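Side-chain contacts in farnesyl pyrophosphate synthase (Pseudomonas aeruginosa, PDB 3ZOU), which catalyses the condensation of geranyl diphosphate with isopentenyl diphosphate that yields farnesyl diphosphate, the C15 precursor of longer isoprenoids: residues 98-101 and 102-105; 149-152 and 153-157; 285-288 and 289-292. One frame throughout, in Å; residues are numbered along the deposited sequence.

Interaction 1. Residues 98-101 and 102-105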
ATOM      1  N   GLN A  98     -22.398  -2.662  13.268  1.00 22.57           N
ATOM      2  CA  GLN A  98     -22.408  -1.272  12.902  1.00 22.50           C
ATOM      3  C   GLN A  98     -22.320  -1.114  11.372  1.00 16.37           C
ATOM      4  O   GLN A  98     -21.791  -2.008  10.709  1.00 18.25           O
ATOM      5  CB  GLN A  98     -21.229  -0.527  13.561  1.00 26.72           C
ATOM      6  CG  GLN A  98     -21.304  -0.524  15.082  1.00 32.31           C
ATOM      7  CD  GLN A  98     -22.403   0.368  15.589  1.00 36.01           C
ATOM      8  OE1 GLN A  98     -22.561   1.493  15.134  1.00 41.28           O
ATOM      9  NE2 GLN A  98     -23.171  -0.131  16.561  1.00 42.83           N
ATOM     10  N   PRO A  99     -22.819   0.016  10.816  1.00 16.44           N
ATOM     11  CA  PRO A  99     -22.792   0.129   9.362  1.00 14.02           C
ATOM     12  C   PRO A  99     -21.346   0.084   8.843  1.00 12.68           C
ATOM     13  O   PRO A  99     -20.423   0.638   9.448  1.00 13.98           O
ATOM     14  CB  PRO A  99     -23.318   1.515   9.094  1.00 14.60           C
ATOM     15  CG  PRO A  99     -24.344   1.719  10.223  1.00 16.26           C
ATOM     16  CD  PRO A  99     -23.673   1.063  11.408  1.00 17.60           C
ATOM     17  N   THR A 100     -21.210  -0.649   7.754  1.00 12.24           N
ATOM     18  CA  THR A 100     -19.889  -0.700   7.033  1.00 11.66           C
ATOM     19  C   THR A 100     -19.570   0.671   6.440  1.00 12.20           C
ATOM     20  O   THR A 100     -20.404   1.566   6.289  1.00 11.21           O
ATOM     21  CB  THR A 100     -19.919  -1.811   5.996  1.00 11.90           C
ATOM     22  OG1 THR A 100     -21.062  -1.650   5.190  1.00 14.48           O
ATOM     23  CG2 THR A 100     -19.903  -3.141   6.644  1.00 11.89           C
ATOM     24  N   THR A 101     -18.283   0.875   6.123  1.00 11.59           N
ATOM     25  CA  THR A 101     -17.874   2.190   5.687  1.00 11.04           C
ATOM     26  C   THR A 101     -18.561   2.632   4.419  1.00 10.28           C
ATOM     27  O   THR A 101     -18.867   3.818   4.299  1.00 11.24           O
ATOM     28  CB  THR A 101     -16.325   2.177   5.507  1.00 10.93           C
ATOM     29  OG1 THR A 101     -15.742   1.783   6.772  1.00 10.88           O
ATOM     30  CG2 THR A 101     -15.783   3.554   5.133  1.00 11.51           C
ATOM     31  N   HIS A 102     -18.869   1.695   3.514  1.00 11.03           N
ATOM     32  CA  HIS A 102     -19.488   2.087   2.262  1.00 10.64           C
ATOM     33  C   HIS A 102     -20.983   2.539   2.471  1.00 11.91           C
ATOM     34  O   HIS A 102     -21.559   3.176   1.616  1.00 14.43           O
ATOM     35  CB  HIS A 102     -19.346   1.068   1.150  1.00 11.05           C
ATOM     36  CG  HIS A 102     -19.975  -0.249   1.425  1.00 12.81           C
ATOM     37  ND1 HIS A 102     -19.380  -1.219   2.184  1.00 14.25           N
ATOM     38  CD2 HIS A 102     -21.174  -0.749   1.028  1.00 13.22           C
ATOM     39  CE1 HIS A 102     -20.192  -2.274   2.260  1.00 14.46           C
ATOM     40  NE2 HIS A 102     -21.287  -2.002   1.565  1.00 14.43           N
ATOM     41  N   ARG A 103     -21.567   2.066   3.538  1.00 11.54           N
ATOM     42  CA  ARG A 103     -22.915   2.483   3.954  1.00 11.73           C
ATOM     43  C   ARG A 103     -22.918   3.758   4.732  1.00 12.88           C
ATOM     44  O   ARG A 103     -23.813   4.595   4.514  1.00 13.08           O
ATOM     45  CB  ARG A 103     -23.585   1.367   4.759  1.00 11.38           C
ATOM     46  CG  ARG A 103     -23.912   0.105   3.978  1.00 13.07           C
ATOM     47  CD  ARG A 103     -24.715   0.388   2.761  1.00 16.16           C
ATOM     48  NE  ARG A 103     -25.284  -0.847   2.212  1.00 17.24           N
ATOM     49  CZ  ARG A 103     -25.486  -1.113   0.928  1.00 17.99           C
ATOM     50  NH1 ARG A 103     -25.181  -0.239  -0.009  1.00 19.25           N
ATOM     51  NH2 ARG A 103     -26.082  -2.256   0.599  1.00 21.97           N
ATOM     52  N   ALA A 104     -22.030   3.921   5.708  1.00 12.91           N
ATOM     53  CA  ALA A 104     -21.881   5.139   6.456  1.00 13.31           C
ATOM     54  C   ALA A 104     -21.479   6.371   5.597  1.00 13.51           C
ATOM     55  O   ALA A 104     -21.880   7.528   5.874  1.00 12.82           O
ATOM     56  CB  ALA A 104     -20.901   4.950   7.603  1.00 15.19           C
ATOM     57  N   PHE A 105     -20.667   6.119   4.579  1.00 12.93           N
ATOM     58  CA  PHE A 105     -20.209   7.147   3.698  1.00 13.44           C
ATOM     59  C   PHE A 105     -20.732   6.812   2.341  1.00 14.56           C
ATOM     60  O   PHE A 105     -21.900   7.079   2.052  1.00 17.35           O
ATOM     61  CB  PHE A 105     -18.643   7.296   3.796  1.00 12.80           C
ATOM     62  CG  PHE A 105     -18.165   7.781   5.110  1.00 11.86           C
ATOM     63  CD1 PHE A 105     -18.003   6.878   6.094  1.00 11.93           C
ATOM     64  CD2 PHE A 105     -17.906   9.138   5.380  1.00 12.11           C
ATOM     65  CE1 PHE A 105     -17.645   7.273   7.357  1.00 12.67           C
ATOM     66  CE2 PHE A 105     -17.465   9.549   6.637  1.00 13.36           C
ATOM     67  CZ  PHE A 105     -17.370   8.596   7.636  1.00 12.54           C
TER
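The hydroxyl of Thr100 sits over one face of the His102 imidazole, OG1 lying 3.1 Å from CE1, and the two side chains run alongside each other in the same direction. In His102 the ring carbon CG is tucked between the backbone N and the carbonyl carbon (chi1 62°), which swings the ring back beneath the threonine two residues earlier. Thr101 meets Phe105 differently: its methyl CG2 comes within 4.1 Å of CD1, while its carbonyl oxygen lies at the ring edge, near the ring plane. Pro99 adds a looser apolar touch, CB to Ala104 CB at 4.5 Å.

The backbone behind these groups is the first turn of helix 101-104. Ala104 N donates to Thr100 O at 2.9 Å and almost straight, 175° at the hydrogen, while Arg103 N gives the same oxygen a weak, bent second bond. Phe105 N closes on Thr101 O, also at 2.9 Å. Further out, Thr100 OG1 is hydrogen-bonded to Asp92 O, Thr101 OG1 to Ser39 OG, and Arg103 NH2 forms a salt bridge with Asp93. The two aspartates lie just before strand 94-95, shortly after the metal ligand Asp90.

Thr100 occupies the N-cap position, yet its hydroxyl makes no capping bond. The imidazole instead meets a hydroxyl probably oriented by the Asp92 carbonyl, with Asp93 O as a weak second partner. Together with the Arg103 salt bridge, these bonds are consistent with a tie between the start of this short helix and the chain that follows Asp90.

Interaction 2. Residues 149-152 and 153-157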
ATOM      1  N   ALA A 149       1.195  -8.493   3.062  1.00  8.80           N
ATOM      2  CA  ALA A 149      -0.074  -7.787   2.773  1.00  8.80           C
ATOM      3  C   ALA A 149      -0.471  -8.001   1.306  1.00  8.29           C
ATOM      4  O   ALA A 149      -1.676  -7.833   1.008  1.00  9.02           O
ATOM      5  CB  ALA A 149       0.045  -6.334   3.016  1.00 10.32           C
ATOM      6  N   GLY A 150       0.498  -8.331   0.451  1.00  9.18           N
ATOM      7  CA  GLY A 150       0.295  -8.274  -0.985  1.00  8.75           C
ATOM      8  C   GLY A 150      -0.245  -9.541  -1.605  1.00  7.41           C
ATOM      9  O   GLY A 150      -0.899 -10.394  -0.953  1.00  8.51           O
ATOM     10  N   SER A 151      -0.085  -9.635  -2.942  1.00  8.95           N
ATOM     11  CA  SER A 151      -0.664 -10.699  -3.681  1.00  9.54           C
ATOM     12  C   SER A 151      -0.151 -12.103  -3.412  1.00  9.82           C
ATOM     13  O   SER A 151      -0.799 -13.079  -3.804  1.00  9.96           O
ATOM     14  CB  SER A 151      -0.608 -10.360  -5.184  1.00  9.31           C
ATOM     15  OG  SER A 151      -1.432  -9.197  -5.451  1.00 10.47           O
ATOM     16  N   ALA A 152       1.002 -12.174  -2.756  1.00 10.56           N
ATOM     17  CA  ALA A 152       1.563 -13.436  -2.316  1.00 11.19           C
ATOM     18  C   ALA A 152       1.219 -13.762  -0.872  1.00 11.30           C
ATOM     19  O   ALA A 152       1.618 -14.827  -0.380  1.00 13.45           O
ATOM     20  CB  ALA A 152       3.074 -13.453  -2.495  1.00 11.44           C
ATOM     21  N   GLY A 153       0.453 -12.910  -0.246  1.00  9.40           N
ATOM     22  CA  GLY A 153       0.028 -13.029   1.162  1.00  9.56           C
ATOM     23  C   GLY A 153      -1.494 -12.813   1.266  1.00  9.00           C
ATOM     24  O   GLY A 153      -2.307 -13.496   0.595  1.00  8.45           O
ATOM     25  N   MET A 154      -1.886 -11.797   2.025  1.00  8.03           N
ATOM     26  CA  MET A 154      -3.237 -11.509   2.349  1.00  7.97           C
ATOM     27  C   MET A 154      -4.166 -11.339   1.111  1.00  8.44           C
ATOM     28  O   MET A 154      -5.220 -11.929   1.056  1.00  9.55           O
ATOM     29  CB  MET A 154      -3.300 -10.277   3.246  1.00  8.53           C
ATOM     30  CG  MET A 154      -4.666  -9.845   3.715  1.00  8.50           C
ATOM     31  SD  MET A 154      -4.680  -8.294   4.612  1.00 10.94           S
ATOM     32  CE  MET A 154      -4.521  -7.172   3.216  1.00 10.57           C
ATOM     33  N   VAL A 155      -3.744 -10.502   0.180  1.00  7.97           N
ATOM     34  CA  VAL A 155      -4.551 -10.262  -0.998  1.00  8.79           C
ATOM     35  C   VAL A 155      -4.670 -11.528  -1.813  1.00  8.72           C
ATOM     36  O   VAL A 155      -5.744 -11.877  -2.264  1.00  8.99           O
ATOM     37  CB  VAL A 155      -3.963  -9.093  -1.829  1.00  8.60           C
ATOM     38  CG1 VAL A 155      -4.564  -9.074  -3.259  1.00  9.89           C
ATOM     39  CG2 VAL A 155      -4.207  -7.800  -1.160  1.00  9.35           C
ATOM     40  N   GLY A 156      -3.571 -12.271  -1.897  1.00  8.54           N
ATOM     41  CA  GLY A 156      -3.586 -13.632  -2.493  1.00  8.70           C
ATOM     42  C   GLY A 156      -4.608 -14.528  -1.819  1.00 10.01           C
ATOM     43  O   GLY A 156      -5.379 -15.190  -2.477  1.00  9.31           O
ATOM     44  N   GLY A 157      -4.633 -14.523  -0.498  1.00  9.00           N
ATOM     45  CA  GLY A 157      -5.611 -15.342   0.184  1.00  9.32           C
ATOM     46  C   GLY A 157      -7.030 -14.949  -0.075  1.00  9.69           C
ATOM     47  O   GLY A 157      -7.910 -15.814  -0.135  1.00 11.22           O
TER
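Four hydrogen bonds join Ala149 and Gly150 to Gly153 and the first turn of helix 154-163, and three of them converge on Gly150 O. Gly153 N gives the one bond that is not weak, 2.9 Å to Gly150 O with 153° at the hydrogen; it closes the type I turn from Gly150 to Gly153, and its donor stands 58° above the carbonyl plane. Val155 N and Gly156 N reach that same oxygen through weak bonds only, of 3.1 and 3.4 Å respectively. Val155 N also makes a long, weak bond to Ala149 O. Gly150 O thus takes one good bond from the N-cap residue and two weak ones from the first turn.

This tight connection takes the chain from helix 135-149 straight into helix 154-163, within the all-helical fold of the isoprenyl diphosphate synthases. Gly153 holds the N-cap position, and its own oxygen accepts Gly157 N in the regular helical manner.

Van der Waals contacts complete the turn. With CG1 anti to the backbone N (chi1 164°), Val155 sends CG1 to within 3.8 Å of Ser151 OG and brings CG2 to 3.3 Å from Ala149 O. Met154 bends at its last torsion, and its terminal methyl CE also approaches Ala149 O, at 3.7 Å. Gly156, lacking a side chain, lets its CA come to 3.1 Å from Ser151 O. Ser151 OG is buried here without a polar partner in the model.

Val155 also touches the bound geranyl diphosphate and packs on Leu112 of the second subunit, while Met154 lies against helix 67-85.

Interaction 3. Residues 285-288 and 289-292. With 6H6 (3-(2-oxo-1,3-benzoxazol-3(2H)-yl)propanoic acid), chain G.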
ATOM      1  N   ARG A 285       2.031 -17.297  25.123  1.00 11.36           N
ATOM      2  CA  ARG A 285       1.505 -18.595  25.545  1.00 12.05           C
ATOM      3  C   ARG A 285       0.033 -18.535  25.943  1.00 11.24           C
ATOM      4  O   ARG A 285      -0.805 -19.412  25.620  1.00 11.47           O
ATOM      5  CB  ARG A 285       2.348 -19.151  26.713  1.00 12.88           C
ATOM      6  CG  ARG A 285       3.782 -19.421  26.351  1.00 13.63           C
ATOM      7  CD  ARG A 285       4.605 -19.832  27.582  1.00 14.98           C
ATOM      8  NE  ARG A 285       5.962 -20.195  27.208  1.00 15.49           N
ATOM      9  CZ  ARG A 285       7.076 -19.569  27.528  1.00 15.41           C
ATOM     10  NH1 ARG A 285       7.081 -18.545  28.353  1.00 17.11           N
ATOM     11  NH2 ARG A 285       8.199 -19.996  27.018  1.00 16.90           N
ATOM     12  N   GLN A 286      -0.295 -17.519  26.739  1.00 10.74           N
ATOM     13  CA  GLN A 286      -1.660 -17.305  27.199  1.00 12.26           C
ATOM     14  C   GLN A 286      -2.657 -17.072  26.050  1.00 11.42           C
ATOM     15  O   GLN A 286      -3.796 -17.499  26.097  1.00 11.19           O
ATOM     16  CB  GLN A 286      -1.713 -16.161  28.223  1.00 12.74           C
ATOM     17  CG  GLN A 286      -1.049 -16.524  29.532  1.00 16.73           C
ATOM     18  CD  GLN A 286      -1.191 -15.393  30.565  1.00 23.32           C
ATOM     19  OE1 GLN A 286      -2.211 -14.675  30.581  1.00 27.69           O
ATOM     20  NE2 GLN A 286      -0.232 -15.284  31.456  1.00 26.74           N
ATOM     21  N   LEU A 287      -2.208 -16.331  25.054  1.00 12.01           N
ATOM     22  CA  LEU A 287      -3.021 -16.131  23.869  1.00 11.45           C
ATOM     23  C   LEU A 287      -3.303 -17.446  23.155  1.00 11.39           C
ATOM     24  O   LEU A 287      -4.428 -17.671  22.796  1.00 12.23           O
ATOM     25  CB  LEU A 287      -2.324 -15.143  22.899  1.00 11.89           C
ATOM     26  CG  LEU A 287      -3.139 -14.922  21.620  1.00 11.90           C
ATOM     27  CD1 LEU A 287      -4.395 -14.135  21.895  1.00 11.92           C
ATOM     28  CD2 LEU A 287      -2.225 -14.145  20.684  1.00 11.92           C
ATOM     29  N   ALA A 288      -2.313 -18.267  22.999  1.00 11.34           N
ATOM     30  CA  ALA A 288      -2.517 -19.585  22.395  1.00 11.27           C
ATOM     31  C   ALA A 288      -3.575 -20.411  23.086  1.00 11.71           C
ATOM     32  O   ALA A 288      -4.430 -21.030  22.436  1.00 11.90           O
ATOM     33  CB  ALA A 288      -1.237 -20.337  22.226  1.00 11.15           C
ATOM     34  N   ARG A 289      -3.512 -20.398  24.431  1.00 11.11           N
ATOM     35  CA  ARG A 289      -4.568 -21.096  25.172  1.00 11.75           C
ATOM     36  C   ARG A 289      -5.903 -20.446  25.040  1.00 11.80           C
ATOM     37  O   ARG A 289      -6.956 -21.121  24.877  1.00 13.08           O
ATOM     38  CB  ARG A 289      -4.117 -21.204  26.631  1.00 11.65           C
ATOM     39  CG  ARG A 289      -2.832 -21.991  26.773  1.00 11.82           C
ATOM     40  CD  ARG A 289      -2.559 -22.423  28.215  1.00 13.13           C
ATOM     41  NE  ARG A 289      -1.243 -22.993  28.327  1.00 14.22           N
ATOM     42  CZ  ARG A 289      -0.185 -22.338  28.799  1.00 16.05           C
ATOM     43  NH1 ARG A 289      -0.280 -21.074  29.164  1.00 16.86           N
ATOM     44  NH2 ARG A 289       0.975 -22.955  28.876  1.00 19.90           N
ATOM     45  N   TYR A 290      -5.967 -19.132  25.142  1.00 11.64           N
ATOM     46  CA  TYR A 290      -7.224 -18.403  25.028  1.00 13.16           C
ATOM     47  C   TYR A 290      -7.982 -18.747  23.730  1.00 12.43           C
ATOM     48  O   TYR A 290      -9.194 -18.930  23.735  1.00 15.34           O
ATOM     49  CB  TYR A 290      -6.978 -16.896  25.061  1.00 13.05           C
ATOM     50  CG  TYR A 290      -8.181 -16.105  24.684  1.00 16.44           C
ATOM     51  CD1 TYR A 290      -9.199 -15.853  25.605  1.00 19.80           C
ATOM     52  CD2 TYR A 290      -8.303 -15.585  23.383  1.00 18.96           C
ATOM     53  CE1 TYR A 290     -10.343 -15.146  25.241  1.00 21.94           C
ATOM     54  CE2 TYR A 290      -9.444 -14.915  23.021  1.00 21.51           C
ATOM     55  CZ  TYR A 290     -10.459 -14.719  23.961  1.00 22.02           C
ATOM     56  OH  TYR A 290     -11.596 -13.990  23.575  1.00 28.89           O
ATOM     57  N   ILE A 291      -7.208 -18.835  22.638  1.00 14.08           N
ATOM     58  CA  ILE A 291      -7.811 -19.026  21.324  1.00 13.02           C
ATOM     59  C   ILE A 291      -8.645 -20.320  21.261  1.00 15.29           C
ATOM     60  O   ILE A 291      -9.756 -20.320  20.746  1.00 17.16           O
ATOM     61  CB  ILE A 291      -6.735 -19.038  20.223  1.00 13.81           C
ATOM     62  CG1 ILE A 291      -6.187 -17.632  19.984  1.00 14.34           C
ATOM     63  CG2 ILE A 291      -7.279 -19.572  18.922  1.00 15.61           C
ATOM     64  CD1 ILE A 291      -4.877 -17.627  19.285  1.00 14.19           C
ATOM     65  N   VAL A 292      -8.146 -21.369  21.882  1.00 14.74           N
ATOM     66  CA  VAL A 292      -8.867 -22.619  21.833  1.00 14.23           C
ATOM     67  C   VAL A 292      -9.802 -22.842  23.022  1.00 15.27           C
ATOM     68  O   VAL A 292     -10.641 -23.737  22.988  1.00 16.37           O
ATOM     69  CB  VAL A 292      -7.916 -23.820  21.644  1.00 14.03           C
ATOM     70  CG1 VAL A 292      -7.119 -23.625  20.377  1.00 16.24           C
ATOM     71  CG2 VAL A 292      -6.974 -24.059  22.850  1.00 13.87           C
TER
HETATM   72  O   6H6 G1299     -13.962  -9.625  25.460  0.90 46.37           O
HETATM   73  N1  6H6 G1299     -10.242 -11.432  24.932  0.90 27.88           N
HETATM   74  O1  6H6 G1299      -9.818 -11.995  27.121  0.90 30.44           O
HETATM   75  C2  6H6 G1299      -9.466 -11.831  25.935  0.90 28.46           C
HETATM   76  O2  6H6 G1299      -8.208 -12.024  25.464  0.90 24.29           O
HETATM   77  C3  6H6 G1299      -8.232 -11.773  24.145  0.90 21.50           C
HETATM   78  C4  6H6 G1299      -7.212 -11.847  23.218  0.90 20.43           C
HETATM   79  C5  6H6 G1299      -7.544 -11.500  21.912  0.90 19.37           C
HETATM   80  C6  6H6 G1299      -8.838 -11.111  21.580  0.90 19.71           C
HETATM   81  C7  6H6 G1299      -9.861 -11.024  22.500  0.90 22.05           C
HETATM   82  C8  6H6 G1299      -9.536 -11.380  23.801  0.90 23.68           C
HETATM   83  C9  6H6 G1299     -11.645 -11.069  25.069  0.90 33.21           C
HETATM   84  C10 6H6 G1299     -11.591  -9.613  25.583  0.90 36.01           C
HETATM   85  C11 6H6 G1299     -12.944  -8.905  25.504  0.90 44.71           C
HETATM   86  OXT 6H6 G1299     -12.922  -7.652  25.538  0.90 50.91           O
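Successive i to i+4 hydrogen bonds, Arg289 N to Arg285 O, Tyr290 N to Gln286 O and Ile291 N to Leu287 O, carry regular alpha-helix through residues 285-292, at 3.1, 2.9 and 3.0 Å in that order. On one side of this helix Leu287 and Tyr290 reach outward to 6H6. In Tyr290 a first torsion of 169° turns the ring opposite the backbone N and out from the helix, so that one face lies under the ligand's benzoxazolone. Ligand atom O2 stands over the ring centre, while Tyr290 OH is 3.2 Å from N1 of 6H6. Leu287 CD1 instead reaches the benzo rim, 3.9 Å from C4 of 6H6. One turn on, Ile291 CD1 packs against Leu287 CG at 4.0 Å; with Ala288 it also faces Ile215 of helix 202-227.

The two arginines follow the other side. Arg289 extends so that its NH1 comes 4.1 Å from Arg285 CB, at the base of that side chain. Arg285 NE and Arg289 NH2 are 5.9 Å apart; a salt bridge from the Arg285 guanidinium to Asp282, and its bonds to the carbonyls of Leu274, Phe277 and Pro278, probably ease this nearness of like charges.

With Ile3 lying against Leu287 and Tyr290, this is an amphipathic C-terminal helix lining the 6H6 pocket together with helix 3-19 and Lys45, Val47 and Leu50.

In the fold
The three contacts follow one another along the chain without touching. Interactions 1 and 2 belong to the substrate end: Val155 of interaction 2 comes about 4 Å from geranyl diphosphate, whereas in interaction 1 the Thr100 side chain stays about 9 Å from both that ligand and the nearest magnesium, whose protein ligands include Asp84 and Asp90. Their centres are 25 Å apart, with nearest atoms about 15 Å from each other. Interaction 3 lies across the centre of the chain from interaction 2, the centres 26 Å apart, and lines the separate 6H6 pocket.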